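Local coordinates for protein alternansucrase (Leuconostoc mesenteroides, PDB 6HVG) that belongs to glycoside hydrolase family 70, with a parallel beta/alpha (TIM-type) barrel, a bound calcium ion and flanking repeats of the choline- and cell-wall-binding kind, at residues N614-R619 with M1150-D1155; R619-D624 with D1155-Q1160; L658-G663 with L677-T682; E1047-F1052 with E1083-Y1088; G1109-D1114 with Q1160-P1165. All coordinates share one frame; numbering follows the deposited sequence.

Contact 1: residues N614-R619 with M1150-D1155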
# COMPACT_ATOMS: atom_id res chain seq x y z
N ASN A 614 35.26 -8.28 1.36
CA ASN A 614 34.14 -8.98 2.00
C ASN A 614 33.26 -8.08 2.85
O ASN A 614 33.76 -7.21 3.55
CB ASN A 614 34.65 -10.10 2.90
CG ASN A 614 35.20 -11.28 2.13
OD1 ASN A 614 34.98 -11.42 0.93
ND2 ASN A 614 35.91 -12.15 2.82
N PHE A 615 31.95 -8.26 2.81
CA PHE A 615 31.04 -7.48 3.66
C PHE A 615 31.32 -7.82 5.13
O PHE A 615 31.71 -8.93 5.44
CB PHE A 615 29.56 -7.79 3.32
CG PHE A 615 29.05 -7.14 2.04
CD1 PHE A 615 28.71 -5.78 2.02
CD2 PHE A 615 28.86 -7.88 0.90
CE1 PHE A 615 28.22 -5.19 0.88
CE2 PHE A 615 28.36 -7.29 -0.25
CZ PHE A 615 28.05 -5.94 -0.26
N ASP A 616 31.10 -6.86 6.02
CA ASP A 616 31.41 -7.05 7.45
C ASP A 616 30.20 -7.26 8.32
O ASP A 616 30.29 -7.93 9.34
CB ASP A 616 32.16 -5.83 8.01
CG ASP A 616 33.39 -5.48 7.19
OD1 ASP A 616 34.45 -6.13 7.35
OD2 ASP A 616 33.25 -4.57 6.35
N GLY A 617 29.09 -6.63 7.96
CA GLY A 617 27.86 -6.75 8.72
C GLY A 617 26.68 -6.82 7.79
O GLY A 617 26.84 -6.73 6.59
N ILE A 618 25.48 -6.94 8.34
CA ILE A 618 24.26 -6.99 7.53
C ILE A 618 23.17 -6.07 8.03
O ILE A 618 23.14 -5.70 9.19
CB ILE A 618 23.69 -8.42 7.49
CG1 ILE A 618 23.37 -8.89 8.90
CG2 ILE A 618 24.66 -9.39 6.81
CD1 ILE A 618 22.58 -10.18 8.97
N ARG A 619 22.26 -5.72 7.13
CA ARG A 619 20.97 -5.18 7.47
C ARG A 619 19.94 -6.26 7.13
O ARG A 619 19.98 -6.83 6.05
CB ARG A 619 20.71 -3.95 6.63
CG ARG A 619 19.28 -3.41 6.71
CD ARG A 619 19.08 -2.30 5.68
NE ARG A 619 17.71 -1.76 5.64
CZ ARG A 619 16.67 -2.33 5.02
NH1 ARG A 619 16.82 -3.46 4.36
NH2 ARG A 619 15.48 -1.75 5.09
N MET A 1150 36.59 1.66 7.30
CA MET A 1150 35.13 1.57 7.37
C MET A 1150 34.67 0.17 7.02
O MET A 1150 35.30 -0.51 6.22
CB MET A 1150 34.49 2.54 6.39
CG MET A 1150 34.57 3.98 6.82
SD MET A 1150 33.80 5.09 5.63
CE MET A 1150 35.12 5.21 4.43
N GLN A 1151 33.58 -0.25 7.64
CA GLN A 1151 32.94 -1.51 7.34
C GLN A 1151 31.93 -1.39 6.21
O GLN A 1151 31.46 -0.32 5.91
CB GLN A 1151 32.21 -2.03 8.57
CG GLN A 1151 33.07 -2.41 9.76
CD GLN A 1151 32.22 -2.80 10.94
OE1 GLN A 1151 31.13 -3.37 10.78
NE2 GLN A 1151 32.71 -2.52 12.13
N ALA A 1152 31.61 -2.52 5.59
CA ALA A 1152 30.59 -2.55 4.53
C ALA A 1152 29.42 -3.44 4.95
O ALA A 1152 29.60 -4.62 5.34
CB ALA A 1152 31.19 -3.06 3.22
N ILE A 1153 28.23 -2.87 4.87
CA ILE A 1153 27.00 -3.59 5.24
C ILE A 1153 26.30 -4.14 4.02
O ILE A 1153 26.03 -3.42 3.06
CB ILE A 1153 26.03 -2.69 6.04
CG1 ILE A 1153 26.52 -2.53 7.47
CG2 ILE A 1153 24.66 -3.29 6.09
CD1 ILE A 1153 25.89 -1.35 8.17
N ALA A 1154 26.00 -5.43 4.07
CA ALA A 1154 25.23 -6.11 3.04
C ALA A 1154 23.76 -6.06 3.38
O ALA A 1154 23.39 -6.36 4.50
CB ALA A 1154 25.68 -7.57 2.96
N ASP A 1155 22.91 -5.70 2.42
CA ASP A 1155 21.46 -5.75 2.62
C ASP A 1155 20.98 -7.18 2.42
O ASP A 1155 20.99 -7.69 1.31
CB ASP A 1155 20.72 -4.79 1.67
CG ASP A 1155 19.56 -4.07 2.35
OD1 ASP A 1155 18.88 -4.67 3.19
OD2 ASP A 1155 19.32 -2.89 2.06
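Arg619 and Asp1155 lie alongside each other, pointing the same way, with a 2.7 Å salt bridge from Arg619 NH1 to Asp1155 OD1. The oxygen uses its syn lone pair, but the guanidinium and carboxylate planes stand 72° apart. Arg619 CG is anti to its backbone N (chi1 170°) and the chain runs extended to NE beside Asp1155. Two adjacent parallel strands of the eight-stranded barrel pair here: Ala1154 N donates to Gly617 O at 3.0 Å, and Ala1154 O takes Arg619 N at 2.9 Å. Ile618 and Ala1154 share the opposite face of the sheet, packed on Met601 of helix 587-601. Ala1154 CB lies over the Phe615 ring, 3.7 Å from its centroid and 18° off the normal, shifted toward the rim. Ala1152 CB meets Phe615 CD1 at 3.9 Å. Asp616 grips Ala1152 twice: Ala1152 N donates to the anti lone pair of Asp616 OD2 at 2.7 Å, while Ala1152 O accepts from Asp616 N at 2.8 Å. OD2 also bonds His1146 NE2.

Contact 2: residues R619-D624 with D1155-Q1160. With CA (calcium ion), chain C.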
# COMPACT_ATOMS: atom_id res chain seq x y z
N ARG A 619 22.26 -5.72 7.13
CA ARG A 619 20.97 -5.18 7.47
C ARG A 619 19.94 -6.26 7.13
O ARG A 619 19.98 -6.83 6.05
CB ARG A 619 20.71 -3.95 6.63
CG ARG A 619 19.28 -3.41 6.71
CD ARG A 619 19.08 -2.30 5.68
NE ARG A 619 17.71 -1.76 5.64
CZ ARG A 619 16.67 -2.33 5.02
NH1 ARG A 619 16.82 -3.46 4.36
NH2 ARG A 619 15.48 -1.75 5.09
N VAL A 620 19.04 -6.54 8.06
CA VAL A 620 17.99 -7.52 7.83
C VAL A 620 16.76 -6.77 7.36
O VAL A 620 16.12 -6.06 8.14
CB VAL A 620 17.68 -8.34 9.11
CG1 VAL A 620 16.70 -9.47 8.82
CG2 VAL A 620 18.96 -8.92 9.70
N ASP A 621 16.45 -6.93 6.08
CA ASP A 621 15.29 -6.28 5.45
C ASP A 621 14.00 -6.98 5.89
O ASP A 621 13.94 -8.20 5.95
CB ASP A 621 15.43 -6.37 3.92
CG ASP A 621 14.24 -5.79 3.16
OD1 ASP A 621 14.07 -4.53 3.13
OD2 ASP A 621 13.47 -6.61 2.57
N ALA A 622 12.98 -6.19 6.23
CA ALA A 622 11.61 -6.67 6.38
C ALA A 622 11.46 -7.70 7.48
O ALA A 622 10.89 -8.77 7.27
CB ALA A 622 11.11 -7.24 5.05
N VAL A 623 11.99 -7.38 8.65
CA VAL A 623 12.02 -8.31 9.77
C VAL A 623 10.64 -8.83 10.15
O VAL A 623 10.46 -10.02 10.41
CB VAL A 623 12.68 -7.62 10.99
CG1 VAL A 623 12.51 -8.44 12.28
CG2 VAL A 623 14.15 -7.38 10.72
N ASP A 624 9.65 -7.94 10.19
CA ASP A 624 8.32 -8.29 10.62
C ASP A 624 7.52 -9.07 9.57
O ASP A 624 6.43 -9.57 9.87
CB ASP A 624 7.59 -7.03 11.06
CG ASP A 624 8.20 -6.41 12.33
OD1 ASP A 624 8.91 -7.13 13.08
OD2 ASP A 624 7.94 -5.21 12.60
N ASP A 1155 22.91 -5.70 2.42
CA ASP A 1155 21.46 -5.75 2.62
C ASP A 1155 20.98 -7.18 2.42
O ASP A 1155 20.99 -7.69 1.31
CB ASP A 1155 20.72 -4.79 1.67
CG ASP A 1155 19.56 -4.07 2.35
OD1 ASP A 1155 18.88 -4.67 3.19
OD2 ASP A 1155 19.32 -2.89 2.06
N TRP A 1156 20.59 -7.84 3.50
CA TRP A 1156 20.10 -9.22 3.47
C TRP A 1156 18.57 -9.20 3.31
O TRP A 1156 17.84 -8.73 4.20
CB TRP A 1156 20.49 -9.91 4.77
CG TRP A 1156 20.44 -11.39 4.80
CD1 TRP A 1156 20.88 -12.24 3.85
CD2 TRP A 1156 19.97 -12.21 5.89
NE1 TRP A 1156 20.71 -13.55 4.25
CE2 TRP A 1156 20.15 -13.55 5.51
CE3 TRP A 1156 19.42 -11.94 7.14
CZ2 TRP A 1156 19.82 -14.62 6.34
CZ3 TRP A 1156 19.09 -13.02 7.98
CH2 TRP A 1156 19.28 -14.34 7.57
N VAL A 1157 18.10 -9.71 2.17
CA VAL A 1157 16.71 -9.57 1.75
C VAL A 1157 16.04 -10.92 1.58
O VAL A 1157 15.76 -11.33 0.48
CB VAL A 1157 16.64 -8.75 0.44
CG1 VAL A 1157 15.20 -8.51 0.03
CG2 VAL A 1157 17.35 -7.42 0.63
N PRO A 1158 15.74 -11.61 2.67
CA PRO A 1158 15.19 -12.96 2.60
C PRO A 1158 13.68 -13.09 2.35
O PRO A 1158 13.22 -14.21 2.08
CB PRO A 1158 15.53 -13.53 3.98
CG PRO A 1158 15.49 -12.35 4.87
CD PRO A 1158 16.05 -11.23 4.06
N ASP A 1159 12.91 -12.00 2.43
CA ASP A 1159 11.44 -12.10 2.35
C ASP A 1159 10.91 -12.51 0.97
O ASP A 1159 9.94 -13.26 0.90
CB ASP A 1159 10.77 -10.80 2.78
CG ASP A 1159 9.24 -10.88 2.70
OD1 ASP A 1159 8.62 -11.67 3.43
OD2 ASP A 1159 8.65 -10.16 1.87
N GLN A 1160 11.49 -12.01 -0.12
CA GLN A 1160 10.91 -12.27 -1.44
C GLN A 1160 11.89 -12.30 -2.59
O GLN A 1160 13.06 -11.95 -2.45
CB GLN A 1160 9.77 -11.26 -1.74
CG GLN A 1160 10.19 -9.87 -2.17
CD GLN A 1160 10.78 -9.03 -1.05
OE1 GLN A 1160 10.24 -9.01 0.07
NE2 GLN A 1160 11.87 -8.32 -1.33
CA CA C . 7.07 -13.08 4.05
O HOH W 1 13.70 -9.35 3.56
O HOH W 2 9.04 -14.30 3.55
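Asp621 and Val1157 meet with Asp621 CG anti to its backbone N (chi1 177°) and Val1157 CG1 likewise (chi1 -176°); Asp621 OD2 comes 3.6 Å from that CG1. Asp621 OD1 accepts from Arg619 NH1 at 3.2 Å through its anti lone pair, in the guanidinium plane, so NH1 is divided between Asp621 and Asp1155 in one salt-bridge network. Parallel pairing of the barrel strands continues with Trp1156 N to Arg619 O at 2.8 Å and Asp621 N to Trp1156 O at 3.0 Å. On the helix-facing side Val620 and Trp1156 run side by side, Val620 CG2 lying 4.0 Å from Trp1156 CE3 at the indole edge; helix 629-642 touches both residues and helix 587-601 adds to Trp1156. Past the strand ends the CA atoms of Ala622 and Asp1159 are 6.8 Å apart, and water 1 spans the gap, donating to Asp621 O and OD2 and accepting from Asp1159 N. Asp1159 OD1 binds the calcium ion at 2.2 Å, in a site completed by water 2, Glu575, Asp581 and Asn625.

Contact 3: residues L658-G663 with L677-T682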
# COMPACT_ATOMS: atom_id res chain seq x y z
N LEU A 658 18.82 -4.05 12.07
CA LEU A 658 17.53 -4.64 11.73
C LEU A 658 16.58 -3.55 11.26
O LEU A 658 16.50 -2.49 11.87
CB LEU A 658 16.88 -5.27 12.97
CG LEU A 658 17.57 -6.43 13.64
CD1 LEU A 658 16.93 -6.70 14.99
CD2 LEU A 658 17.55 -7.66 12.74
N GLU A 659 15.83 -3.83 10.19
CA GLU A 659 14.62 -3.07 9.84
C GLU A 659 13.46 -3.73 10.59
O GLU A 659 12.85 -4.65 10.07
CB GLU A 659 14.36 -3.12 8.34
CG GLU A 659 13.33 -2.11 7.84
CD GLU A 659 12.54 -2.56 6.59
OE1 GLU A 659 12.88 -3.57 5.94
OE2 GLU A 659 11.54 -1.89 6.24
N ASP A 660 13.22 -3.27 11.83
CA ASP A 660 12.24 -3.87 12.73
C ASP A 660 11.23 -2.83 13.23
O ASP A 660 11.43 -2.22 14.26
CB ASP A 660 12.95 -4.56 13.89
CG ASP A 660 13.70 -3.58 14.80
OD1 ASP A 660 14.22 -2.54 14.30
OD2 ASP A 660 13.79 -3.88 16.02
N TRP A 661 10.13 -2.66 12.49
CA TRP A 661 9.24 -1.54 12.71
C TRP A 661 8.31 -1.68 13.92
O TRP A 661 7.92 -0.67 14.49
CB TRP A 661 8.40 -1.28 11.46
CG TRP A 661 9.13 -0.78 10.29
CD1 TRP A 661 9.45 -1.48 9.18
CD2 TRP A 661 9.64 0.54 10.09
NE1 TRP A 661 10.13 -0.68 8.28
CE2 TRP A 661 10.26 0.57 8.82
CE3 TRP A 661 9.64 1.70 10.86
CZ2 TRP A 661 10.87 1.70 8.31
CZ3 TRP A 661 10.23 2.83 10.34
CH2 TRP A 661 10.84 2.82 9.08
N ASN A 662 7.97 -2.90 14.33
CA ASN A 662 7.01 -3.08 15.43
C ASN A 662 7.54 -2.47 16.71
O ASN A 662 8.69 -2.64 17.06
CB ASN A 662 6.68 -4.55 15.68
CG ASN A 662 5.48 -4.73 16.60
OD1 ASN A 662 5.57 -4.53 17.81
ND2 ASN A 662 4.37 -5.12 16.04
N GLY A 663 6.66 -1.77 17.42
CA GLY A 663 7.01 -1.06 18.63
C GLY A 663 7.45 -1.96 19.76
O GLY A 663 8.03 -1.46 20.72
N LEU A 677 21.46 -4.74 15.80
CA LEU A 677 20.91 -3.56 16.46
C LEU A 677 19.48 -3.27 16.03
O LEU A 677 19.19 -3.20 14.85
CB LEU A 677 21.76 -2.33 16.17
CG LEU A 677 23.19 -2.35 16.70
CD1 LEU A 677 23.89 -1.09 16.20
CD2 LEU A 677 23.23 -2.45 18.21
N THR A 678 18.59 -3.10 17.01
CA THR A 678 17.24 -2.60 16.72
C THR A 678 17.29 -1.15 16.27
O THR A 678 18.16 -0.39 16.68
CB THR A 678 16.30 -2.67 17.94
OG1 THR A 678 15.01 -2.20 17.56
CG2 THR A 678 16.83 -1.81 19.10
N MET A 679 16.31 -0.75 15.46
CA MET A 679 16.07 0.66 15.21
C MET A 679 15.40 1.23 16.44
O MET A 679 14.86 0.50 17.28
CB MET A 679 15.19 0.88 13.99
CG MET A 679 13.69 0.93 14.29
SD MET A 679 12.60 0.81 12.88
CE MET A 679 13.37 1.75 11.61
N ASP A 680 15.40 2.56 16.52
CA ASP A 680 14.72 3.27 17.60
C ASP A 680 13.73 4.24 16.97
O ASP A 680 14.01 5.43 16.82
CB ASP A 680 15.74 4.01 18.47
CG ASP A 680 15.09 4.76 19.62
OD1 ASP A 680 13.87 4.55 19.88
OD2 ASP A 680 15.79 5.58 20.27
N TYR A 681 12.57 3.70 16.61
CA TYR A 681 11.54 4.50 15.96
C TYR A 681 10.96 5.55 16.91
O TYR A 681 10.43 6.55 16.45
CB TYR A 681 10.42 3.61 15.41
CG TYR A 681 9.47 4.37 14.50
CD1 TYR A 681 9.96 5.06 13.39
CD2 TYR A 681 8.10 4.44 14.77
CE1 TYR A 681 9.12 5.78 12.56
CE2 TYR A 681 7.25 5.18 13.96
CZ TYR A 681 7.76 5.85 12.85
OH TYR A 681 6.95 6.57 12.01
N THR A 682 11.08 5.36 18.22
CA THR A 682 10.51 6.30 19.18
C THR A 682 11.11 7.69 18.98
O THR A 682 10.39 8.69 19.02
CB THR A 682 10.69 5.85 20.65
OG1 THR A 682 12.08 5.80 20.98
CG2 THR A 682 10.07 4.47 20.90
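Met679 reaches across to Trp661, where its CE sits 3.7 Å from the centroid of the six-membered ring, 18° off the normal and offset toward the rim. The bend at chi3 (-39°) sets CE there, and SD, over the same face at 4.1 Å from that centroid, makes this a Met-aromatic contact. Trp661 turns its edge to the face of Tyr681, offset, planes at 81°, with Trp661 CZ3 3.8 Å from Tyr681 CD1. Asp660 meets the facing segment with both oxygens: OD1 accepts from Met679 N at 3.0 Å on the syn lone pair, while OD2 lies 2.6 Å from the hydroxyl Thr678 OG1. Leu658 N donates to Leu677 O at 2.9 Å just before the weakly bonded strand 678-679. Strands 657-658 and 678-679 end the parallel sheet, consistent with barrel closure here. Farther out, Trp661 NE1 donates to Glu659 OE2 at 2.8 Å, which limits rotation of the indole. Glu659 OE1 in turn accepts from Ala622 N. Asp680 N-caps the helix that starts at Tyr681.

Contact 4: residues E1047-F1052 with E1083-Y1088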
# COMPACT_ATOMS: atom_id res chain seq x y z
N GLU A 1047 23.96 5.42 5.43
CA GLU A 1047 23.11 4.73 4.49
C GLU A 1047 23.30 5.44 3.18
O GLU A 1047 22.74 6.53 2.98
CB GLU A 1047 21.69 4.86 4.96
CG GLU A 1047 20.70 4.08 4.12
CD GLU A 1047 19.28 4.46 4.47
OE1 GLU A 1047 19.07 5.60 4.91
OE2 GLU A 1047 18.38 3.61 4.33
N GLY A 1048 24.10 4.85 2.30
CA GLY A 1048 24.67 5.60 1.16
C GLY A 1048 24.07 5.30 -0.21
O GLY A 1048 24.79 4.91 -1.11
N PHE A 1049 22.76 5.43 -0.35
CA PHE A 1049 22.11 5.26 -1.60
C PHE A 1049 20.74 5.81 -1.43
O PHE A 1049 20.27 6.01 -0.32
CB PHE A 1049 22.03 3.78 -1.99
CG PHE A 1049 21.09 2.98 -1.15
CD1 PHE A 1049 21.48 2.51 0.09
CD2 PHE A 1049 19.81 2.67 -1.63
CE1 PHE A 1049 20.61 1.78 0.87
CE2 PHE A 1049 18.97 1.92 -0.87
CZ PHE A 1049 19.36 1.47 0.39
N SER A 1050 20.10 6.05 -2.55
CA SER A 1050 18.70 6.46 -2.60
C SER A 1050 18.01 5.60 -3.64
O SER A 1050 18.60 5.29 -4.67
CB SER A 1050 18.64 7.90 -3.02
OG SER A 1050 17.39 8.23 -3.58
N ASN A 1051 16.78 5.18 -3.35
CA ASN A 1051 16.02 4.38 -4.32
C ASN A 1051 15.70 5.09 -5.62
O ASN A 1051 15.36 4.43 -6.60
CB ASN A 1051 14.71 3.90 -3.73
CG ASN A 1051 14.89 2.69 -2.85
OD1 ASN A 1051 15.74 1.84 -3.11
ND2 ASN A 1051 14.07 2.60 -1.80
N PHE A 1052 15.84 6.42 -5.64
CA PHE A 1052 15.44 7.20 -6.78
C PHE A 1052 16.57 7.77 -7.61
O PHE A 1052 16.36 8.63 -8.45
CB PHE A 1052 14.46 8.23 -6.30
CG PHE A 1052 13.28 7.61 -5.61
CD1 PHE A 1052 13.35 7.24 -4.30
CD2 PHE A 1052 12.12 7.33 -6.31
CE1 PHE A 1052 12.28 6.63 -3.68
CE2 PHE A 1052 11.04 6.75 -5.69
CZ PHE A 1052 11.12 6.40 -4.37
N GLU A 1083 26.60 1.56 4.80
CA GLU A 1083 25.47 0.72 4.40
C GLU A 1083 25.27 0.94 2.92
O GLU A 1083 24.82 2.00 2.50
CB GLU A 1083 24.20 1.06 5.18
CG GLU A 1083 23.10 0.05 5.03
CD GLU A 1083 21.74 0.58 5.45
OE1 GLU A 1083 21.65 1.23 6.52
OE2 GLU A 1083 20.75 0.37 4.69
N LEU A 1084 25.65 -0.07 2.14
CA LEU A 1084 25.50 -0.06 0.68
C LEU A 1084 24.12 -0.57 0.30
O LEU A 1084 23.57 -1.42 0.97
CB LEU A 1084 26.55 -0.96 0.02
CG LEU A 1084 28.00 -0.51 0.11
CD1 LEU A 1084 28.93 -1.67 0.32
CD2 LEU A 1084 28.42 0.26 -1.12
N ALA A 1085 23.60 -0.07 -0.81
CA ALA A 1085 22.36 -0.57 -1.37
C ALA A 1085 22.45 -2.08 -1.60
O ALA A 1085 23.55 -2.64 -1.64
CB ALA A 1085 22.06 0.13 -2.67
N PRO A 1086 21.28 -2.75 -1.72
CA PRO A 1086 21.27 -4.16 -2.08
C PRO A 1086 21.80 -4.34 -3.49
O PRO A 1086 21.32 -3.67 -4.42
CB PRO A 1086 19.80 -4.54 -2.02
CG PRO A 1086 19.08 -3.24 -2.21
CD PRO A 1086 19.92 -2.25 -1.47
N GLN A 1087 22.79 -5.22 -3.64
CA GLN A 1087 23.57 -5.29 -4.88
C GLN A 1087 23.05 -6.31 -5.89
O GLN A 1087 23.72 -6.61 -6.89
CB GLN A 1087 25.01 -5.62 -4.55
CG GLN A 1087 25.68 -4.58 -3.68
CD GLN A 1087 25.80 -3.27 -4.39
OE1 GLN A 1087 26.32 -3.21 -5.49
NE2 GLN A 1087 25.33 -2.20 -3.75
N TYR A 1088 21.83 -6.80 -5.66
CA TYR A 1088 21.32 -7.95 -6.42
C TYR A 1088 20.76 -7.47 -7.75
O TYR A 1088 20.27 -6.35 -7.85
CB TYR A 1088 20.29 -8.67 -5.58
CG TYR A 1088 20.77 -8.77 -4.15
CD1 TYR A 1088 21.82 -9.62 -3.82
CD2 TYR A 1088 20.23 -7.98 -3.15
CE1 TYR A 1088 22.29 -9.70 -2.53
CE2 TYR A 1088 20.70 -8.07 -1.85
CZ TYR A 1088 21.73 -8.92 -1.56
OH TYR A 1088 22.24 -9.01 -0.29
O HOH W 3 25.45 1.92 -1.98
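Phe1049 packs flat on Ala1085, whose CB lies over the ring 3.6 Å from its centroid, 21° off the normal and shifted toward the rim on the CG side. Phe1049 CB points toward the facing chain, and chi1 of 70° sets CG between the backbone N and the carbonyl carbon; Pro1086 CD adds a contact at Phe1049 CZ, 4.2 Å away, the two side chains crossing at about a right angle. The tight half also holds the one direct hydrogen bond between the segments, Gly1048 N to Glu1083 O at 2.9 Å and almost straight at 176°. Where the chains diverge after it, pairing is indirect: water 3 donates to Gly1048 O at 3.2 Å and accepts from Ala1085 N at 3.0 Å. On the looser side Glu1047 and Glu1083 extend side by side, their OE2 atoms 4.0 Å apart, near each other without bonding; Glu1047 OE2 is hydrogen-bonded to His752 ND1, and Glu1083 OE1 forms a salt bridge with Arg823 NH1. Both glutamates point to the same face of neighbouring parallel strands, 1045-1047 and 1081-1083, and the segments are the C-terminal strand ends and following loops of a beta/alpha barrel.

Contact 5: residues G1109-D1114 with Q1160-P1165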
# COMPACT_ATOMS: atom_id res chain seq x y z
N GLY A 1109 17.50 -2.63 -6.59
CA GLY A 1109 18.14 -3.83 -6.03
C GLY A 1109 17.32 -4.59 -5.02
O GLY A 1109 17.65 -5.73 -4.70
N TYR A 1110 16.26 -3.96 -4.50
CA TYR A 1110 15.33 -4.65 -3.60
C TYR A 1110 14.44 -5.66 -4.31
O TYR A 1110 13.91 -6.55 -3.65
CB TYR A 1110 14.47 -3.66 -2.81
CG TYR A 1110 15.22 -3.05 -1.66
CD1 TYR A 1110 15.56 -3.82 -0.54
CD2 TYR A 1110 15.65 -1.74 -1.70
CE1 TYR A 1110 16.27 -3.27 0.51
CE2 TYR A 1110 16.36 -1.20 -0.65
CZ TYR A 1110 16.67 -1.96 0.44
OH TYR A 1110 17.39 -1.39 1.47
N ALA A 1111 14.30 -5.54 -5.63
CA ALA A 1111 13.53 -6.50 -6.42
C ALA A 1111 14.47 -7.20 -7.38
O ALA A 1111 15.00 -6.58 -8.28
CB ALA A 1111 12.41 -5.79 -7.18
N PHE A 1112 14.65 -8.50 -7.19
CA PHE A 1112 15.63 -9.24 -7.94
C PHE A 1112 15.14 -10.62 -8.34
O PHE A 1112 14.30 -11.20 -7.69
CB PHE A 1112 16.91 -9.40 -7.11
CG PHE A 1112 16.66 -9.78 -5.68
CD1 PHE A 1112 16.49 -11.11 -5.32
CD2 PHE A 1112 16.62 -8.81 -4.69
CE1 PHE A 1112 16.25 -11.47 -4.02
CE2 PHE A 1112 16.39 -9.15 -3.37
CZ PHE A 1112 16.20 -10.49 -3.04
N THR A 1113 15.71 -11.13 -9.43
CA THR A 1113 15.46 -12.49 -9.91
C THR A 1113 16.49 -13.48 -9.37
O THR A 1113 16.13 -14.59 -9.00
CB THR A 1113 15.56 -12.53 -11.45
OG1 THR A 1113 16.75 -11.82 -11.86
CG2 THR A 1113 14.31 -11.89 -12.08
N ASP A 1114 17.75 -13.07 -9.30
CA ASP A 1114 18.86 -13.92 -8.90
C ASP A 1114 19.54 -13.34 -7.66
O ASP A 1114 20.10 -12.24 -7.70
CB ASP A 1114 19.86 -14.00 -10.05
CG ASP A 1114 20.88 -15.11 -9.88
OD1 ASP A 1114 21.05 -15.64 -8.76
OD2 ASP A 1114 21.48 -15.50 -10.89
N GLN A 1160 11.49 -12.01 -0.12
CA GLN A 1160 10.91 -12.27 -1.44
C GLN A 1160 11.89 -12.30 -2.59
O GLN A 1160 13.06 -11.95 -2.45
CB GLN A 1160 9.77 -11.26 -1.74
CG GLN A 1160 10.19 -9.87 -2.17
CD GLN A 1160 10.78 -9.03 -1.05
OE1 GLN A 1160 10.24 -9.01 0.07
NE2 GLN A 1160 11.87 -8.32 -1.33
N ILE A 1161 11.38 -12.70 -3.75
CA ILE A 1161 12.13 -12.74 -4.99
C ILE A 1161 11.13 -12.46 -6.12
O ILE A 1161 9.97 -12.81 -6.00
CB ILE A 1161 12.84 -14.10 -5.12
CG1 ILE A 1161 13.80 -14.13 -6.31
CG2 ILE A 1161 11.84 -15.24 -5.20
CD1 ILE A 1161 14.72 -15.32 -6.29
N TYR A 1162 11.57 -11.79 -7.19
CA TYR A 1162 10.67 -11.36 -8.27
C TYR A 1162 10.85 -12.13 -9.57
O TYR A 1162 11.87 -12.74 -9.80
CB TYR A 1162 10.91 -9.89 -8.61
CG TYR A 1162 10.37 -8.86 -7.63
CD1 TYR A 1162 10.86 -8.75 -6.34
CD2 TYR A 1162 9.41 -7.93 -8.05
CE1 TYR A 1162 10.42 -7.76 -5.48
CE2 TYR A 1162 8.95 -6.95 -7.19
CZ TYR A 1162 9.46 -6.86 -5.92
OH TYR A 1162 9.01 -5.84 -5.10
N ALA A 1163 9.84 -12.04 -10.42
CA ALA A 1163 9.94 -12.43 -11.82
C ALA A 1163 10.67 -13.75 -12.07
O ALA A 1163 11.75 -13.77 -12.70
CB ALA A 1163 10.59 -11.31 -12.60
N LEU A 1164 10.07 -14.84 -11.59
CA LEU A 1164 10.57 -16.19 -11.84
C LEU A 1164 9.94 -16.70 -13.15
O LEU A 1164 8.74 -16.62 -13.32
CB LEU A 1164 10.18 -17.10 -10.68
CG LEU A 1164 10.71 -16.61 -9.32
CD1 LEU A 1164 9.90 -17.17 -8.17
CD2 LEU A 1164 12.17 -16.97 -9.12
N PRO A 1165 10.77 -17.20 -14.10
CA PRO A 1165 10.28 -17.43 -15.46
C PRO A 1165 9.45 -18.70 -15.70
O PRO A 1165 8.80 -18.81 -16.74
CB PRO A 1165 11.56 -17.51 -16.28
CG PRO A 1165 12.56 -18.07 -15.33
CD PRO A 1165 12.22 -17.46 -14.00
O HOH W 4 13.36 -9.27 -3.91
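Tyr1162 lays its ring against Ala1111. Tyr1162 CB is 3.7 Å from Phe1112 O, the oxygen that also accepts from Tyr1162 N at 2.8 Å, with an N-H...O angle of 170°. CG, anti to the carbonyl carbon (chi1 -75°), begins the ring over Ala1111. From CG onward every ring atom of Tyr1162 meets the same methyl: Ala1111 CB is 3.7 Å from CG, 3.3 Å from CE1 and 3.4 Å from CZ. It lies over the ring centre, 12° off the normal, a CH-pi contact, and the hydroxyl OH still has Ala1111 CB at 4.0 Å. Phe1112 and Ile1161 cross at about a right angle, Phe1112 CD1 4.2 Å from Ile1161 CG1, and Thr1113 CG2 touches Ala1163 CB at 3.8 Å. Water 4 ties Tyr1110 O to Gln1160 O by donating to both. Strand 1160-1161 is an outermost strand of a six-stranded antiparallel sheet, beside 580-582, with Ile1161 resting on Met1248 of strand 1248-1252. The partner loop follows helix 1102-1105, against which Ala1111 packs, and precedes helix 1135-1147.

Contacts 1 and 2 are successive stages of one pairing, strand 617-620 with 1151-1156, sharing Arg619 and Asp1155, their centres 14 Å apart. Contact 4 joins the next two strands of the same sheet, 1081-1083 and 1045-1047; its centre is 12 Å from that of contact 1, and Pro1086 CD comes 3.6 Å from Asp1155 OD2. Contact 3 brings together the end strands of that sheet, consistent with barrel closure, and Asp624 OD2 of contact 2 lies 2.9 Å from its Asn662 N. Contact 5 continues from contact 2 through Gln1160; its Tyr1110 side chain touches Asp621 and Phe1049 of contact 4. The calcium ion belongs to contact 2, about 14, 13 and 7 Å from the side chains of Arg619, Trp661 and Gln1160.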